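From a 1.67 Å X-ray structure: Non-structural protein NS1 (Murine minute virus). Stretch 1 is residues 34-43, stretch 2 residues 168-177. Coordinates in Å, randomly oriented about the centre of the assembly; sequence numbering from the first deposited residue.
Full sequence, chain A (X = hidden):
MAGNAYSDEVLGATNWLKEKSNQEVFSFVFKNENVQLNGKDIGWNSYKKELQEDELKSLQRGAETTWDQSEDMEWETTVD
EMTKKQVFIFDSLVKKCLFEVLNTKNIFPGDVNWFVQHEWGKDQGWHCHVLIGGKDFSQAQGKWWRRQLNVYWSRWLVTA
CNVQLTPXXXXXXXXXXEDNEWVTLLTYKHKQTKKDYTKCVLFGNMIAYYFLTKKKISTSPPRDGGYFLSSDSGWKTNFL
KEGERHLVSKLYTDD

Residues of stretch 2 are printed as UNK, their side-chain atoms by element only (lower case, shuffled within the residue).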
# COMPACT_ATOMS: atom_id res chain seq x y z
N ASN A 34 -10.14 13.60 -2.76
CA ASN A 34 -10.16 14.72 -3.69
C ASN A 34 -10.20 16.05 -2.97
O ASN A 34 -10.86 16.19 -1.94
CB ASN A 34 -11.37 14.58 -4.61
CG ASN A 34 -11.30 13.33 -5.44
OD1 ASN A 34 -10.23 12.97 -5.94
ND2 ASN A 34 -12.44 12.65 -5.57
N VAL A 35 -9.46 17.02 -3.50
CA VAL A 35 -9.36 18.32 -2.85
C VAL A 35 -9.49 19.41 -3.90
O VAL A 35 -8.93 19.30 -4.99
CB VAL A 35 -8.01 18.48 -2.10
CG1 VAL A 35 -7.91 19.87 -1.47
CG2 VAL A 35 -7.87 17.42 -1.03
N GLN A 36 -10.26 20.45 -3.59
CA GLN A 36 -10.24 21.63 -4.43
C GLN A 36 -9.80 22.83 -3.61
O GLN A 36 -10.44 23.18 -2.62
CB GLN A 36 -11.60 21.90 -5.06
CG GLN A 36 -11.48 23.01 -6.11
CD GLN A 36 -12.81 23.48 -6.61
OE1 GLN A 36 -13.44 24.36 -6.01
NE2 GLN A 36 -13.25 22.92 -7.73
N LEU A 37 -8.69 23.42 -4.02
CA LEU A 37 -8.12 24.58 -3.35
C LEU A 37 -8.11 25.75 -4.32
O LEU A 37 -7.44 25.69 -5.35
CB LEU A 37 -6.69 24.29 -2.88
CG LEU A 37 -6.51 23.17 -1.86
CD1 LEU A 37 -5.03 22.92 -1.59
CD2 LEU A 37 -7.23 23.54 -0.58
N ASN A 38 -8.86 26.80 -4.00
CA ASN A 38 -8.91 27.99 -4.84
C ASN A 38 -9.18 27.66 -6.30
O ASN A 38 -8.52 28.17 -7.20
CB ASN A 38 -7.59 28.77 -4.71
CG ASN A 38 -7.36 29.25 -3.31
OD1 ASN A 38 -8.27 29.76 -2.66
ND2 ASN A 38 -6.14 29.07 -2.81
N GLY A 39 -10.13 26.76 -6.53
CA GLY A 39 -10.50 26.39 -7.89
C GLY A 39 -9.61 25.34 -8.53
O GLY A 39 -9.92 24.85 -9.61
N LYS A 40 -8.51 25.00 -7.86
CA LYS A 40 -7.54 24.03 -8.38
C LYS A 40 -7.93 22.62 -7.94
O LYS A 40 -8.06 22.36 -6.75
CB LYS A 40 -6.13 24.34 -7.90
CG LYS A 40 -5.62 25.72 -8.26
CD LYS A 40 -4.22 25.92 -7.68
CE LYS A 40 -3.64 27.27 -8.07
NZ LYS A 40 -2.26 27.45 -7.54
N ASP A 41 -8.10 21.72 -8.90
CA ASP A 41 -8.56 20.37 -8.60
C ASP A 41 -7.39 19.43 -8.37
O ASP A 41 -6.54 19.26 -9.24
CB ASP A 41 -9.44 19.84 -9.73
CG ASP A 41 -10.81 20.49 -9.77
OD1 ASP A 41 -11.29 20.94 -8.71
OD2 ASP A 41 -11.42 20.52 -10.86
N ILE A 42 -7.36 18.82 -7.20
CA ILE A 42 -6.31 17.86 -6.86
C ILE A 42 -6.96 16.51 -6.67
O ILE A 42 -7.56 16.24 -5.62
CB ILE A 42 -5.56 18.29 -5.58
CG1 ILE A 42 -5.15 19.76 -5.68
CG2 ILE A 42 -4.34 17.39 -5.36
CD1 ILE A 42 -4.45 20.28 -4.45
N GLY A 43 -6.89 15.67 -7.70
CA GLY A 43 -7.55 14.38 -7.68
C GLY A 43 -6.61 13.30 -7.19
O GLY A 43 -5.48 13.60 -6.76
N UNK A 168 0.75 28.74 0.46
CA UNK A 168 -0.43 28.64 1.32
C UNK A 168 -1.26 27.40 0.98
O UNK A 168 -1.78 26.72 1.87
c UNK A 168 -1.28 29.89 1.19
N UNK A 169 -1.38 27.10 -0.32
CA UNK A 169 -2.12 25.92 -0.76
C UNK A 169 -1.41 24.62 -0.40
O UNK A 169 -2.06 23.65 -0.02
c UNK A 169 -3.34 27.07 -2.67
o UNK A 169 -4.23 28.11 -4.61
c UNK A 169 -3.30 27.41 -4.15
o UNK A 169 -2.35 26.99 -4.86
c UNK A 169 -2.36 25.99 -2.27
N UNK A 170 -0.08 24.59 -0.53
CA UNK A 170 0.68 23.41 -0.12
C UNK A 170 0.48 23.09 1.35
O UNK A 170 0.31 21.93 1.74
n UNK A 170 4.46 23.42 -3.30
c UNK A 170 2.58 23.32 -1.78
n UNK A 170 4.22 21.18 -3.75
c UNK A 170 4.52 22.41 -4.15
c UNK A 170 4.09 23.30 -1.91
n UNK A 170 4.87 22.63 -5.41
c UNK A 170 2.17 23.61 -0.38
N UNK A 171 0.52 24.12 2.19
CA UNK A 171 0.30 23.95 3.62
C UNK A 171 -1.12 23.48 3.93
O UNK A 171 -1.33 22.64 4.80
c UNK A 171 0.60 25.26 4.39
c UNK A 171 2.07 25.64 4.21
c UNK A 171 0.24 25.14 5.84
c UNK A 171 3.06 24.57 4.66
N UNK A 172 -2.09 24.03 3.21
CA UNK A 172 -3.47 23.60 3.39
C UNK A 172 -3.60 22.12 3.02
O UNK A 172 -4.26 21.36 3.72
c UNK A 172 -4.42 24.46 2.55
n UNK A 172 -8.58 23.43 4.15
c UNK A 172 -5.89 24.18 2.81
c UNK A 172 -7.76 24.65 4.44
c UNK A 172 -6.26 24.43 4.26
N UNK A 173 -2.95 21.72 1.93
CA UNK A 173 -3.04 20.34 1.48
C UNK A 173 -2.38 19.42 2.50
O UNK A 173 -2.92 18.36 2.83
c UNK A 173 -2.33 18.77 -0.48
c UNK A 173 -2.37 20.18 0.11
c UNK A 173 -1.69 18.78 -1.84
c UNK A 173 -3.75 18.20 -0.56
N UNK A 174 -1.24 19.85 3.02
CA UNK A 174 -0.53 19.11 4.05
C UNK A 174 -1.42 18.88 5.28
O UNK A 174 -1.51 17.76 5.80
c UNK A 174 1.48 19.32 5.65
n UNK A 174 3.89 17.02 8.45
c UNK A 174 3.67 17.72 7.34
c UNK A 174 0.76 19.86 4.43
c UNK A 174 2.36 18.11 5.31
n UNK A 174 2.67 17.39 6.53
n UNK A 174 4.47 18.73 7.01
N UNK A 175 -2.12 19.92 5.73
CA UNK A 175 -2.96 19.75 6.92
C UNK A 175 -4.26 18.97 6.63
O UNK A 175 -4.75 18.28 7.51
c UNK A 175 -3.27 21.10 7.58
c UNK A 175 -4.03 23.50 7.47
o UNK A 175 -3.18 23.75 8.35
o UNK A 175 -4.94 24.30 7.15
c UNK A 175 -3.95 22.15 6.74
N UNK A 176 -4.78 19.05 5.41
CA UNK A 176 -5.94 18.23 5.04
C UNK A 176 -5.57 16.75 5.11
O UNK A 176 -6.30 15.95 5.69
c UNK A 176 -7.44 20.42 2.22
c UNK A 176 -7.44 17.48 3.15
c UNK A 176 -7.14 19.92 3.61
c UNK A 176 -6.45 18.55 3.63
N UNK A 177 -4.41 16.40 4.55
CA UNK A 177 -4.01 14.99 4.51
C UNK A 177 -3.81 14.42 5.92
O UNK A 177 -4.02 13.22 6.15
c UNK A 177 -2.75 14.83 3.68

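Stretch 1 is a tight hairpin: strands 35-37 and 40-42 joined by a type I' turn from Leu37 to Lys40, with Gly39 at backbone angles that by themselves call for glycine. Stretch 2 is helical throughout, and its positions can be read in order.

Position 168 carries a single carbon beyond CA, pointing sideways and touching nothing on the hairpin: Ala168.

Position 169 has three carbons, the third bearing two oxygens. Its CB points toward the hairpin, and its two oxygens lie at the turn, each close to a nitrogen of stretch 1. A three-carbon chain ending in two oxygens is glutamate, Glu169. Asn38 ND2 donates to Glu169 OE2 at 2.8 Å in a nearly straight hydrogen bond, while Lys40 NZ forms a salt bridge with Glu169 OE1 at 2.7 Å. One carboxylate therefore holds two residues of the same turn.

Position 170 shows three carbons, a nitrogen, then a carbon with two more nitrogens, a guanidinium. Its CA-to-CB bond points away from the hairpin, and the side chain makes no contact with stretch 1: Arg170.

Position 171 has four carbons, forked at the first, with one arm two carbons long. That is isoleucine, Ile171, exposed and out of reach of stretch 1.

Position 172 is an unbranched row of four carbons ending in nitrogen, with a carbon of its row against Leu37, so Lys172. Its contact is made by the aliphatic part: Leu37 CD2 lies 3.7 Å from Lys172 CG, and the terminal nitrogen makes no contact with the hairpin.

Position 173 has four carbons forked at the second, packing on Val35, Leu37 and Ile42. Its CB points sideways, but the end of the side chain comes nearer. The fork fits leucine, Leu173. Val35 CG2 approaches Leu173 CD1 at 4.2 Å, and Ile42 CD1 approaches Leu173 CD2 at 4.1 Å, so its two methyls reach residues on both strands; Leu37 CD1 sits 4.2 Å from Leu173 CB.

Position 174 again ends in a guanidinium after three carbons and a nitrogen. This is Arg174, out of reach.

Position 175 repeats the carboxylate pattern of three carbons and two oxygens, yet Glu175 lies beyond the contact.

Position 176 has four carbons forked at the first, one arm longer, with CB toward the hairpin and the end of the long arm against Val35 and Leu37: Ile176. Ile176 CD1, the tip of that arm, is 3.8 Å from Val35 CG1 and 4.2 Å from Leu37 CD2.

Position 177 has one carbon, pointing sideways and free of stretch 1: Ala177.

The contact pairs a greasy patch with a polar latch. Strand 35-37 runs at 152° to the helix, nearly antiparallel, so Leu37 is in register with Glu169 and Val35 with Leu173. Strand alternation turns Val35 and Leu37 toward the helix and Gln36 away, where Gln36 NE2 bonds Asp41 OD1 across the hairpin at 3.0 Å. On the helix, 169, 172, 173 and 176 follow three- and four-residue spacing, which gathers them on one face. The rule is clear: apolar side chains fill the space between strands and helix, while the carboxylate of Glu169 fastens the turn.

Stretch 2 (168-177) AERIKLREIA
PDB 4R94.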